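Local coordinates for protein TipC2 (Streptococcus intermedius B196, PDB 6DHX) that probably serves as an immunity protein that recognises and neutralises an antibacterial toxin exported by the type VII secretion system, at residues I25-E30 with Y110-R115. Sequence-based numbering, arbitrary orientation.
With SO4 (sulfate ion), chain D.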
loop_
_atom_site.group_PDB
_atom_site.type_symbol
_atom_site.label_atom_id
_atom_site.label_comp_id
_atom_site.label_asym_id
_atom_site.label_seq_id
_atom_site.Cartn_x
_atom_site.Cartn_y
_atom_site.Cartn_z
ATOM N N ILE A 25 -12.329 -0.448 -1.597
ATOM C CA ILE A 25 -11.476 0.714 -1.851
ATOM C C ILE A 25 -11.286 0.943 -3.353
ATOM O O ILE A 25 -11.396 2.085 -3.832
ATOM C CB ILE A 25 -10.110 0.560 -1.156
ATOM C CG1 ILE A 25 -10.276 0.516 0.379
ATOM C CG2 ILE A 25 -9.181 1.733 -1.559
ATOM C CD1 ILE A 25 -8.975 -0.050 1.143
ATOM N N TYR A 26 -10.983 -0.123 -4.096
ATOM C CA TYR A 26 -10.751 0.007 -5.534
ATOM C C TYR A 26 -12.006 0.554 -6.221
ATOM O O TYR A 26 -11.942 1.519 -7.004
ATOM C CB TYR A 26 -10.359 -1.366 -6.115
ATOM C CG TYR A 26 -10.115 -1.351 -7.605
ATOM C CD1 TYR A 26 -11.189 -1.429 -8.506
ATOM C CD2 TYR A 26 -8.800 -1.281 -8.128
ATOM C CE1 TYR A 26 -10.951 -1.398 -9.879
ATOM C CE2 TYR A 26 -8.570 -1.247 -9.508
ATOM C CZ TYR A 26 -9.643 -1.314 -10.359
ATOM O OH TYR A 26 -9.480 -1.309 -11.709
ATOM N N GLN A 27 -13.159 -0.065 -5.938
ATOM C CA GLN A 27 -14.379 0.302 -6.670
ATOM C C GLN A 27 -14.867 1.681 -6.280
ATOM O O GLN A 27 -15.376 2.425 -7.124
ATOM C CB GLN A 27 -15.468 -0.753 -6.415
ATOM C CG GLN A 27 -15.052 -2.089 -7.082
ATOM C CD GLN A 27 -16.024 -3.236 -6.867
ATOM O OE1 GLN A 27 -15.585 -4.377 -6.694
ATOM N NE2 GLN A 27 -17.352 -2.963 -6.888
ATOM N N GLU A 28 -14.799 2.023 -4.991
ATOM C CA GLU A 28 -15.296 3.354 -4.646
ATOM C C GLU A 28 -14.345 4.421 -5.169
ATOM O O GLU A 28 -14.805 5.508 -5.553
ATOM C CB GLU A 28 -15.469 3.466 -3.142
ATOM C CG GLU A 28 -16.014 4.816 -2.637
ATOM C CD GLU A 28 -17.458 5.130 -3.012
ATOM O OE1 GLU A 28 -18.185 4.270 -3.547
ATOM O OE2 GLU A 28 -17.862 6.267 -2.695
ATOM N N THR A 29 -13.038 4.118 -5.199
ATOM C CA THR A 29 -12.115 5.108 -5.775
ATOM C C THR A 29 -12.309 5.229 -7.265
ATOM O O THR A 29 -12.326 6.345 -7.776
ATOM C CB THR A 29 -10.654 4.780 -5.428
ATOM O OG1 THR A 29 -10.535 4.717 -4.001
ATOM C CG2 THR A 29 -9.703 5.924 -6.004
ATOM N N GLU A 30 -12.513 4.111 -7.987
ATOM C CA GLU A 30 -12.726 4.239 -9.415
ATOM C C GLU A 30 -14.032 4.978 -9.732
ATOM O O GLU A 30 -14.119 5.716 -10.737
ATOM C CB GLU A 30 -12.711 2.833 -10.061
ATOM C CG GLU A 30 -12.601 2.935 -11.598
ATOM C CD GLU A 30 -13.964 3.110 -12.291
ATOM O OE1 GLU A 30 -15.000 2.774 -11.669
ATOM O OE2 GLU A 30 -14.009 3.596 -13.455
ATOM N N TYR A 110 -2.906 -5.586 -4.168
ATOM C CA TYR A 110 -4.126 -6.354 -4.342
ATOM C C TYR A 110 -4.485 -6.368 -5.825
ATOM O O TYR A 110 -4.795 -5.314 -6.400
ATOM C CB TYR A 110 -5.257 -5.756 -3.520
ATOM C CG TYR A 110 -6.570 -6.424 -3.841
ATOM C CD1 TYR A 110 -6.864 -7.679 -3.289
ATOM C CD2 TYR A 110 -7.493 -5.819 -4.693
ATOM C CE1 TYR A 110 -8.055 -8.296 -3.567
ATOM C CE2 TYR A 110 -8.716 -6.425 -4.983
ATOM C CZ TYR A 110 -8.983 -7.672 -4.404
ATOM O OH TYR A 110 -10.164 -8.355 -4.633
ATOM N N THR A 111 -4.451 -7.566 -6.442
ATOM C CA THR A 111 -4.703 -7.721 -7.863
ATOM C C THR A 111 -6.175 -8.092 -8.035
ATOM O O THR A 111 -6.664 -9.026 -7.393
ATOM C CB THR A 111 -3.774 -8.761 -8.503
ATOM O OG1 THR A 111 -3.511 -9.877 -7.604
ATOM C CG2 THR A 111 -2.417 -8.070 -8.800
ATOM N N ARG A 112 -6.880 -7.298 -8.836
ATOM C CA ARG A 112 -8.329 -7.447 -8.990
ATOM C C ARG A 112 -8.702 -8.766 -9.636
ATOM O O ARG A 112 -9.717 -9.375 -9.270
ATOM C CB ARG A 112 -8.876 -6.297 -9.857
ATOM C CG ARG A 112 -8.932 -4.984 -9.037
ATOM C CD ARG A 112 -10.259 -4.905 -8.274
ATOM N NE ARG A 112 -11.409 -4.706 -9.163
ATOM C CZ ARG A 112 -12.667 -4.642 -8.738
ATOM N NH1 ARG A 112 -12.926 -4.823 -7.430
ATOM N NH2 ARG A 112 -13.665 -4.377 -9.643
ATOM N N GLN A 113 -7.944 -9.195 -10.635
ATOM C CA GLN A 113 -8.417 -10.306 -11.457
ATOM C C GLN A 113 -8.372 -11.660 -10.746
ATOM O O GLN A 113 -9.085 -12.570 -11.182
ATOM C CB GLN A 113 -7.663 -10.406 -12.791
ATOM C CG GLN A 113 -7.862 -9.119 -13.686
ATOM C CD GLN A 113 -9.329 -8.698 -13.781
ATOM O OE1 GLN A 113 -10.172 -9.484 -14.157
ATOM N NE2 GLN A 113 -9.628 -7.484 -13.371
ATOM N N ASP A 114 -7.602 -11.803 -9.664
ATOM C CA ASP A 114 -7.531 -13.059 -8.931
ATOM C C ASP A 114 -7.817 -12.823 -7.453
ATOM O O ASP A 114 -7.564 -13.724 -6.620
ATOM C CB ASP A 114 -6.171 -13.737 -9.148
ATOM C CG ASP A 114 -5.004 -12.859 -8.706
ATOM O OD1 ASP A 114 -5.242 -11.760 -8.158
ATOM O OD2 ASP A 114 -3.846 -13.289 -8.909
ATOM N N ARG A 115 -8.357 -11.639 -7.113
ATOM C CA ARG A 115 -8.705 -11.256 -5.744
ATOM C C ARG A 115 -7.621 -11.676 -4.759
ATOM O O ARG A 115 -7.869 -12.390 -3.787
ATOM C CB ARG A 115 -10.074 -11.851 -5.352
ATOM C CG ARG A 115 -11.226 -11.185 -6.176
ATOM C CD ARG A 115 -12.651 -11.521 -5.648
ATOM N NE ARG A 115 -13.730 -11.313 -6.690
ATOM C CZ ARG A 115 -14.269 -10.131 -7.033
ATOM N NH1 ARG A 115 -15.222 -10.084 -7.956
ATOM N NH2 ARG A 115 -13.870 -8.981 -6.478
HETATM S S SO4 D . -12.332 -4.935 -12.922
HETATM O O1 SO4 D . -11.208 -5.123 -12.024
HETATM O O2 SO4 D . -13.127 -6.134 -13.015
HETATM O O3 SO4 D . -11.803 -4.536 -14.216
HETATM O O4 SO4 D . -13.193 -3.956 -12.363
HETATM O O HOH W 1 -16.236 -7.199 -7.001
#
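The Y26 ring and the R112 guanidinium lie almost parallel, their planes 13° apart, with R112 spread over one face of the ring. CD of R112 makes a CH-pi contact 3.7 Å from the centroid of the Y26 ring, while NE of R112 sits 3.3 Å from Y26 CD1, so the charged group overlaps the rim rather than the middle. Bends at chi2 and chi3 fold the arginine chain onto the tyrosine. Q27 OE1 and sulfate O4 lie at the guanidinium edge, near its plane. NH1 of R112 gives a nearly straight hydrogen bond (168°) to a lone pair of Q27 OE1, 2.8 Å away, although the amide is turned steeply to the guanidinium. Sulfate, probably from the crystallisation liquor, is gripped by two bonds: R112 NE to O1 of the ion (2.9 Å) and R112 NH2 to O4 of the ion (2.8 Å). D23, one turn before Q27, forms salt bridges with both R112 and R115, and a water links Q27 OE1 to R115 NH2. N88 bonds Y26 OH and the same sulfate, and F83 meets the Y26 ring edge-to-face. The contact thus joins helix 21-32 to the turn between antiparallel strands 102-111 and 116-127. In the crystal, D23, Q27 and the sulfate together fix the guanidinium over the ring; within the protein itself the D23 and Q27 bonds hold NH1, and the nearby carboxylate would be expected to favour the positive charge.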